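PDB 5NEC: TonB-dependent siderophore receptor from Pseudomonas aeruginosa 39016, which probably takes up iron-loaded siderophores across the outer membrane, powered by TonB, and serves as a route for siderophore-drug conjugates. Local coordinates for residues Y43-L47 against L48-R52; Q320-N324 against N325-W329. All coordinates share one frame; numbering follows the deposited sequence.

Interaction 1: Y43-L47 against L48-R52; sequences YTAPL and LDTPR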
loop_
_atom_site.group_PDB
_atom_site.type_symbol
_atom_site.label_atom_id
_atom_site.label_comp_id
_atom_site.label_asym_id
_atom_site.label_seq_id
_atom_site.Cartn_x
_atom_site.Cartn_y
_atom_site.Cartn_z
ATOM N N TYR A 43 6.392 -2.259 -19.425
ATOM C CA TYR A 43 5.625 -3.411 -19.896
ATOM C C TYR A 43 5.591 -3.358 -21.407
ATOM O O TYR A 43 5.261 -2.330 -21.993
ATOM C CB TYR A 43 4.179 -3.389 -19.417
ATOM C CG TYR A 43 3.985 -3.764 -17.977
ATOM C CD1 TYR A 43 4.492 -2.957 -16.946
ATOM C CD2 TYR A 43 3.262 -4.909 -17.631
ATOM C CE1 TYR A 43 4.303 -3.292 -15.615
ATOM C CE2 TYR A 43 3.058 -5.244 -16.304
ATOM C CZ TYR A 43 3.580 -4.436 -15.306
ATOM O OH TYR A 43 3.382 -4.793 -14.000
ATOM N N THR A 44 5.892 -4.501 -22.020
ATOM C CA THR A 44 6.037 -4.634 -23.472
ATOM C C THR A 44 4.903 -5.488 -24.109
ATOM O O THR A 44 5.111 -6.086 -25.183
ATOM C CB THR A 44 7.449 -5.212 -23.775
ATOM O OG1 THR A 44 7.629 -6.461 -23.095
ATOM C CG2 THR A 44 8.566 -4.234 -23.319
ATOM N N ALA A 45 3.713 -5.492 -23.477
ATOM C CA ALA A 45 2.572 -6.363 -23.852
ATOM C C ALA A 45 1.334 -6.091 -22.976
ATOM O O ALA A 45 1.486 -5.678 -21.828
ATOM C CB ALA A 45 2.956 -7.837 -23.724
ATOM N N PRO A 46 0.109 -6.351 -23.499
ATOM C CA PRO A 46 -1.105 -6.251 -22.647
ATOM C C PRO A 46 -1.125 -7.268 -21.489
ATOM O O PRO A 46 -0.366 -8.241 -21.512
ATOM C CB PRO A 46 -2.268 -6.520 -23.624
ATOM C CG PRO A 46 -1.651 -7.190 -24.810
ATOM C CD PRO A 46 -0.219 -6.729 -24.889
ATOM N N LEU A 47 -1.994 -7.044 -20.504
ATOM C CA LEU A 47 -2.002 -7.859 -19.273
ATOM C C LEU A 47 -2.474 -9.298 -19.496
ATOM O O LEU A 47 -1.928 -10.220 -18.887
ATOM C CB LEU A 47 -2.802 -7.189 -18.143
ATOM C CG LEU A 47 -2.257 -5.849 -17.610
ATOM C CD1 LEU A 47 -3.090 -5.363 -16.426
ATOM C CD2 LEU A 47 -0.772 -5.910 -17.226
ATOM N N LEU A 48 -3.447 -9.504 -20.382
ATOM C CA LEU A 48 -3.828 -10.875 -20.818
ATOM C C LEU A 48 -2.596 -11.701 -21.259
ATOM O O LEU A 48 -2.466 -12.880 -20.896
ATOM C CB LEU A 48 -4.865 -10.835 -21.957
ATOM C CG LEU A 48 -5.525 -12.180 -22.355
ATOM C CD1 LEU A 48 -6.624 -12.581 -21.371
ATOM C CD2 LEU A 48 -6.099 -12.166 -23.763
ATOM N N ASP A 49 -1.691 -11.069 -22.011
ATOM C CA ASP A 49 -0.515 -11.749 -22.577
ATOM C C ASP A 49 0.786 -11.515 -21.798
ATOM O O ASP A 49 1.867 -11.780 -22.313
ATOM C CB ASP A 49 -0.307 -11.295 -24.035
ATOM C CG ASP A 49 -1.594 -11.381 -24.892
ATOM O OD1 ASP A 49 -2.621 -12.006 -24.474
ATOM O OD2 ASP A 49 -1.552 -10.818 -26.011
ATOM N N THR A 50 0.694 -10.979 -20.583
ATOM C CA THR A 50 1.865 -10.784 -19.722
ATOM C C THR A 50 1.971 -12.029 -18.802
ATOM O O THR A 50 0.991 -12.412 -18.147
ATOM C CB THR A 50 1.789 -9.430 -18.957
ATOM O OG1 THR A 50 1.973 -8.358 -19.897
ATOM C CG2 THR A 50 2.855 -9.315 -17.866
ATOM N N PRO A 51 3.155 -12.675 -18.764
ATOM C CA PRO A 51 3.334 -13.935 -18.027
ATOM C C PRO A 51 3.600 -13.777 -16.518
ATOM O O PRO A 51 4.539 -14.364 -15.990
ATOM C CB PRO A 51 4.543 -14.552 -18.737
ATOM C CG PRO A 51 5.364 -13.357 -19.141
ATOM C CD PRO A 51 4.371 -12.318 -19.525
ATOM N N ARG A 52 2.763 -12.995 -15.837
ATOM C CA ARG A 52 2.905 -12.686 -14.410
ATOM C C ARG A 52 1.523 -12.361 -13.836
ATOM O O ARG A 52 0.633 -11.899 -14.556
ATOM C CB ARG A 52 3.841 -11.483 -14.206
ATOM C CG ARG A 52 5.293 -11.728 -14.649
ATOM C CD ARG A 52 6.251 -10.557 -14.421
ATOM N NE ARG A 52 5.641 -9.295 -14.832
ATOM C CZ ARG A 52 5.002 -8.444 -14.020
ATOM N NH1 ARG A 52 4.888 -8.663 -12.694
ATOM N NH2 ARG A 52 4.460 -7.347 -14.546
#
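Thr50 folds back on Pro46 at a type I beta turn that runs from Leu47 to Thr50. The turn lies in the loop leading to strand 54-57 of the plug, the domain that fills the barrel of a TonB-dependent receptor. Its closing bond is Thr50 N to Leu47 O, 3.2 Å long and nearly straight at 162°. The side chain of Thr50 adds a second tie. Thr50 CB sits 3.5 Å from Pro46 O. From there Thr50 OG1 lies beside the backbone N (chi1 -70°), which turns it to Pro46 O, and it donates a 2.8 Å hydrogen bond from above the carbonyl plane. Thr50 OG1 also lies 3.3 Å from Ala45 O. Asp49 N gives Pro46 O a weak bond, so that oxygen has two donors. Near the turn, Pro46 CG packs against the carboxylate of Asp49, 3.8 Å from OD2. The other oxygen, Asp49 OD1, makes a salt bridge with Lys489. Lys542 reaches the backbone oxygens of Leu47, Thr50 and Arg52, and so joins the loop to barrel strand 534-545. At the far end Arg52 bends at chi3 and brings its guanidinium to the Tyr43 ring, with the two planes 63° apart. Arg52 NH2 is 3.1 Å from Tyr43 CE2, which lies in the guanidinium plane, and 2.8 Å from Tyr43 OH.

Interaction 2: Q320-N324 against N325-W329; sequences QGNIN and NGSVW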
loop_
_atom_site.group_PDB
_atom_site.type_symbol
_atom_site.label_atom_id
_atom_site.label_comp_id
_atom_site.label_asym_id
_atom_site.label_seq_id
_atom_site.Cartn_x
_atom_site.Cartn_y
_atom_site.Cartn_z
ATOM N N GLN A 320 4.291 -7.092 29.611
ATOM C CA GLN A 320 4.766 -7.073 30.984
ATOM C C GLN A 320 3.882 -7.903 31.926
ATOM O O GLN A 320 4.252 -8.140 33.051
ATOM C CB GLN A 320 4.876 -5.616 31.481
ATOM C CG GLN A 320 5.991 -4.818 30.832
ATOM C CD GLN A 320 7.325 -5.560 30.886
ATOM O OE1 GLN A 320 7.757 -6.018 31.944
ATOM N NE2 GLN A 320 7.956 -5.705 29.747
ATOM N N GLY A 321 2.709 -8.315 31.466
ATOM C CA GLY A 321 1.820 -9.130 32.255
ATOM C C GLY A 321 0.934 -8.368 33.217
ATOM O O GLY A 321 0.165 -8.992 33.930
ATOM N N ASN A 322 0.980 -7.029 33.201
ATOM C CA ASN A 322 0.083 -6.211 34.044
ATOM C C ASN A 322 -1.399 -6.418 33.721
ATOM O O ASN A 322 -2.244 -6.214 34.588
ATOM C CB ASN A 322 0.380 -4.718 33.918
ATOM C CG ASN A 322 1.820 -4.373 34.217
ATOM O OD1 ASN A 322 2.351 -4.765 35.244
ATOM N ND2 ASN A 322 2.459 -3.616 33.323
ATOM N N ILE A 323 -1.716 -6.781 32.478
ATOM C CA ILE A 323 -3.106 -7.053 32.078
ATOM C C ILE A 323 -3.761 -8.174 32.876
ATOM O O ILE A 323 -4.978 -8.145 33.075
ATOM C CB ILE A 323 -3.277 -7.329 30.556
ATOM C CG1 ILE A 323 -2.469 -8.561 30.091
ATOM C CG2 ILE A 323 -2.905 -6.076 29.761
ATOM C CD1 ILE A 323 -2.767 -8.978 28.669
ATOM N N ASN A 324 -2.966 -9.117 33.360
ATOM C CA ASN A 324 -3.482 -10.189 34.193
ATOM C C ASN A 324 -3.902 -9.790 35.604
ATOM O O ASN A 324 -4.486 -10.614 36.289
ATOM C CB ASN A 324 -2.496 -11.362 34.212
ATOM C CG ASN A 324 -2.372 -12.005 32.849
ATOM O OD1 ASN A 324 -3.366 -12.247 32.205
ATOM N ND2 ASN A 324 -1.160 -12.226 32.382
ATOM N N ASN A 325 -3.617 -8.562 36.042
ATOM C CA ASN A 325 -4.186 -8.035 37.284
ATOM C C ASN A 325 -5.163 -6.890 37.022
ATOM O O ASN A 325 -5.604 -6.247 37.957
ATOM C CB ASN A 325 -3.080 -7.618 38.262
ATOM C CG ASN A 325 -2.357 -6.331 37.843
ATOM O OD1 ASN A 325 -2.960 -5.375 37.370
ATOM N ND2 ASN A 325 -1.054 -6.320 38.008
ATOM N N GLY A 326 -5.485 -6.625 35.754
ATOM C CA GLY A 326 -6.470 -5.609 35.362
ATOM C C GLY A 326 -5.938 -4.215 35.039
ATOM O O GLY A 326 -6.710 -3.242 35.052
ATOM N N SER A 327 -4.634 -4.112 34.744
ATOM C CA SER A 327 -3.999 -2.828 34.419
ATOM C C SER A 327 -3.086 -2.874 33.186
ATOM O O SER A 327 -2.733 -3.941 32.668
ATOM C CB SER A 327 -3.227 -2.308 35.623
ATOM O OG SER A 327 -2.099 -3.098 35.867
ATOM N N VAL A 328 -2.717 -1.687 32.714
ATOM C CA VAL A 328 -1.938 -1.520 31.475
ATOM C C VAL A 328 -0.865 -0.449 31.662
ATOM O O VAL A 328 -1.196 0.694 31.974
ATOM C CB VAL A 328 -2.856 -1.091 30.309
ATOM C CG1 VAL A 328 -2.045 -0.757 29.066
ATOM C CG2 VAL A 328 -3.896 -2.172 30.002
ATOM N N TRP A 329 0.393 -0.806 31.424
ATOM C CA TRP A 329 1.466 0.188 31.333
ATOM C C TRP A 329 1.409 0.907 29.965
ATOM O O TRP A 329 1.402 0.254 28.919
ATOM C CB TRP A 329 2.816 -0.486 31.522
ATOM C CG TRP A 329 3.991 0.368 31.270
ATOM C CD1 TRP A 329 4.206 1.613 31.747
ATOM C CD2 TRP A 329 5.138 0.023 30.489
ATOM N NE1 TRP A 329 5.440 2.078 31.320
ATOM C CE2 TRP A 329 6.026 1.120 30.538
ATOM C CE3 TRP A 329 5.501 -1.106 29.752
ATOM C CZ2 TRP A 329 7.253 1.128 29.870
ATOM C CZ3 TRP A 329 6.739 -1.114 29.101
ATOM C CH2 TRP A 329 7.598 0.009 29.168
#
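The backbone of 322-325 makes a short 3-10 turn that runs through Gly326 into strand 327-354, with Asn322 O taking bonds from both Asn325 N (3.1 Å) and Ser327 N (3.2 Å). The two donors approach from opposite faces of the carbonyl plane, and both N-H...O angles are 158°. Gly326 N bonds to Ile323 O next to them. Gly321 and Gly326 both have positive phi. Side chains pack around the turn. Asn325 CG lies between its backbone N and carbonyl carbon (chi1 73°), which folds the amide back over Asn322 O. Asn325 OD1 then accepts a 2.9 Å hydrogen bond from Ser327 OG, on a lone pair in the carbonyl plane, and this joins Asn325 to Ser327. Ser327 OG also touches Asn322 CB at 3.5 Å. Ile323 CG2 meets Val328 CG2 at 4.0 Å, a small apolar patch. Further along, Gln320 runs alongside Trp329, its amide plane nearly perpendicular to the ring, with Gln320 CG 3.9 Å from Trp329 CE3. Asn322 ND2 passes 3.6 Å from Trp329 CB and bonds to Asp317 and Asn388 O, while Gln320 OE1 bonds to Lys389. The chemistry is mainly that of amides, carbonyls and a hydroxyl. It implies a turn set largely by directional hydrogen bonds, with little apolar packing across it.

Interaction 1 comes first along the chain and interaction 2 follows in series. Their centres are 54 Å apart, their nearest atoms about 42 Å, and they lie on opposite sides of the chain's centre. The 43-52 loop precedes strand 54-57, an outermost strand of the small mixed plug sheet, and meets barrel strands 447-464, 471-488 and 534-545. The 320-329 turn belongs to the barrel itself. It joins strand 296-316 to strand 327-354, and Asn388, Lys389, Cys390 and Pro392 contact it. Residues 43-52 thus fit plug to barrel wall, whereas 320-329 shapes a loop at the opposite end, probably the extracellular one, as in related receptors.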